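Local atomic coordinates of melanin biosynthesis protein TyrA, putative (Shewanella oneidensis, PDB entry 2IIZ), a protein that binds heme b and probably acts as a dye-decolorizing (DyP-type) peroxidase. Residues V105-D110 and L117-I122. Numbering follows the deposited sequence.
Sequences VHLRCD and LVANEI. With EDO (1,2-ethanediol), chain D; EDO (1,2-ethanediol), chain E.
Leu107 and Ile122 meet tip to tip where helix 112-125 folds back over strand 103-109 of the ferredoxin-like N-terminal half of this DyP-type peroxidase. CB of Leu107 points at the helix, and CG sits anti to the carbonyl carbon (chi1 -51°), sending the two methyls forward. CD1 meets CG1 of Val118 at 3.9 Å; it also touches CD1 of Ile122 and, more loosely, CB of Ala119. CD2 touches the same CD1 of Ile122, 4.0 Å away, so the isoleucine tip rests against both branches of the leucine. CD1 of Ile122 lies anti to CA (chi2 167°), which carries it out toward the leucine; it also lies 4.3 Å from CG1 of Val105, two residues before Leu107 in the strand. The short segments run nearly antiparallel, at 155°, with axes 10.0 Å apart, and Ile48 of helix 34-54 packs on both Leu107 and Ile122. On the far face of the strand, His106 stacks on Phe63 and Arg108 hydrogen-bonds Gln244. Beyond the strand end, OD1 of Asp110 accepts a hydrogen bond from the backbone N of Leu20, while its OD2 has a weak one, 3.4 Å, from O2 of a 1,2-ethanediol (chain D), probably from the crystallisation liquor. With an alanine here, Leu20 N would probably lose its carboxylate acceptor. No hydrogen bond crosses between 105-110 and 117-122: the contact is made by aliphatic side chains, consistent with a hydrophobic layer that holds the helix against the sheet, away from the heme.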
# COMPACT_ATOMS: atom_id res chain seq x y z
N VAL A 105 4.92 -10.70 12.09
CA VAL A 105 3.63 -11.18 11.67
C VAL A 105 3.56 -11.03 10.15
O VAL A 105 3.57 -9.91 9.60
CB VAL A 105 2.47 -10.40 12.33
CG1 VAL A 105 1.14 -10.85 11.80
CG2 VAL A 105 2.50 -10.58 13.84
N HIS A 106 3.47 -12.19 9.50
CA HIS A 106 3.45 -12.29 8.05
C HIS A 106 2.06 -12.65 7.61
O HIS A 106 1.58 -13.74 7.91
CB HIS A 106 4.38 -13.41 7.67
CG HIS A 106 4.45 -13.69 6.21
ND1 HIS A 106 5.44 -13.18 5.40
CD2 HIS A 106 3.65 -14.43 5.41
CE1 HIS A 106 5.26 -13.60 4.16
NE2 HIS A 106 4.18 -14.36 4.14
N LEU A 107 1.42 -11.73 6.89
CA LEU A 107 0.02 -11.91 6.48
C LEU A 107 -0.16 -11.85 4.98
O LEU A 107 0.44 -11.01 4.31
CB LEU A 107 -0.87 -10.84 7.13
CG LEU A 107 -0.73 -10.67 8.63
CD1 LEU A 107 -1.63 -9.53 9.13
CD2 LEU A 107 -1.04 -11.96 9.38
N ARG A 108 -1.00 -12.74 4.47
CA ARG A 108 -1.20 -12.83 3.01
C ARG A 108 -2.63 -13.08 2.57
O ARG A 108 -3.40 -13.71 3.28
CB ARG A 108 -0.26 -13.88 2.42
CG ARG A 108 0.92 -13.20 1.79
CD ARG A 108 2.09 -14.07 1.66
NE ARG A 108 1.88 -15.15 0.72
CZ ARG A 108 2.85 -15.87 0.17
NH1 ARG A 108 4.13 -15.61 0.43
NH2 ARG A 108 2.53 -16.84 -0.66
N CYS A 109 -2.97 -12.57 1.38
CA CYS A 109 -4.33 -12.69 0.83
C CYS A 109 -4.38 -12.13 -0.59
O CYS A 109 -3.57 -11.27 -0.97
CB CYS A 109 -5.31 -11.89 1.71
SG CYS A 109 -7.06 -12.23 1.44
N ASP A 110 -5.34 -12.62 -1.37
CA ASP A 110 -5.66 -12.06 -2.68
C ASP A 110 -6.55 -10.80 -2.60
O ASP A 110 -6.87 -10.19 -3.63
CB ASP A 110 -6.30 -13.14 -3.54
CG ASP A 110 -5.36 -14.31 -3.78
OD1 ASP A 110 -4.13 -14.13 -3.60
OD2 ASP A 110 -5.82 -15.41 -4.14
N LEU A 117 -7.92 -5.11 7.42
CA LEU A 117 -8.79 -5.43 8.55
C LEU A 117 -8.07 -6.34 9.55
O LEU A 117 -8.05 -6.07 10.76
CB LEU A 117 -10.06 -6.09 8.02
CG LEU A 117 -11.16 -6.55 8.99
CD1 LEU A 117 -12.53 -6.41 8.34
CD2 LEU A 117 -10.99 -7.99 9.44
N VAL A 118 -7.48 -7.41 9.05
CA VAL A 118 -6.82 -8.38 9.91
C VAL A 118 -5.67 -7.77 10.69
O VAL A 118 -5.56 -8.00 11.89
CB VAL A 118 -6.36 -9.60 9.12
CG1 VAL A 118 -5.38 -10.44 9.91
CG2 VAL A 118 -7.58 -10.44 8.74
N ALA A 119 -4.81 -7.00 10.00
CA ALA A 119 -3.72 -6.25 10.62
C ALA A 119 -4.21 -5.35 11.76
O ALA A 119 -3.72 -5.42 12.88
CB ALA A 119 -2.98 -5.39 9.56
N ASN A 120 -5.17 -4.49 11.45
CA ASN A 120 -5.80 -3.67 12.48
C ASN A 120 -6.15 -4.60 13.65
O ASN A 120 -5.77 -4.35 14.79
CB ASN A 120 -7.05 -2.94 11.95
CG ASN A 120 -6.73 -1.65 11.17
OD1 ASN A 120 -5.66 -1.07 11.28
ND2 ASN A 120 -7.70 -1.21 10.37
N GLU A 121 -6.87 -5.69 13.36
CA GLU A 121 -7.30 -6.59 14.43
C GLU A 121 -6.14 -7.16 15.24
O GLU A 121 -6.18 -7.16 16.47
CB GLU A 121 -8.21 -7.72 13.92
CG GLU A 121 -9.69 -7.48 14.25
CD GLU A 121 -9.92 -7.27 15.77
OE1 GLU A 121 -9.17 -7.87 16.58
OE2 GLU A 121 -10.84 -6.50 16.14
N ILE A 122 -5.11 -7.64 14.56
CA ILE A 122 -3.98 -8.22 15.26
C ILE A 122 -3.26 -7.20 16.15
O ILE A 122 -2.85 -7.52 17.27
CB ILE A 122 -3.02 -8.92 14.27
CG1 ILE A 122 -3.61 -10.29 13.94
CG2 ILE A 122 -1.63 -9.08 14.85
CD1 ILE A 122 -3.00 -10.97 12.77
C1 EDO D . -3.96 -15.55 -7.16
O1 EDO D . -3.13 -16.67 -7.45
C2 EDO D . -5.20 -15.59 -8.03
O2 EDO D . -6.22 -14.74 -7.49
C1 EDO E . -9.47 -5.75 -2.50
O1 EDO E . -9.23 -4.68 -1.58
C2 EDO E . -8.24 -5.93 -3.39
O2 EDO E . -8.19 -7.20 -4.07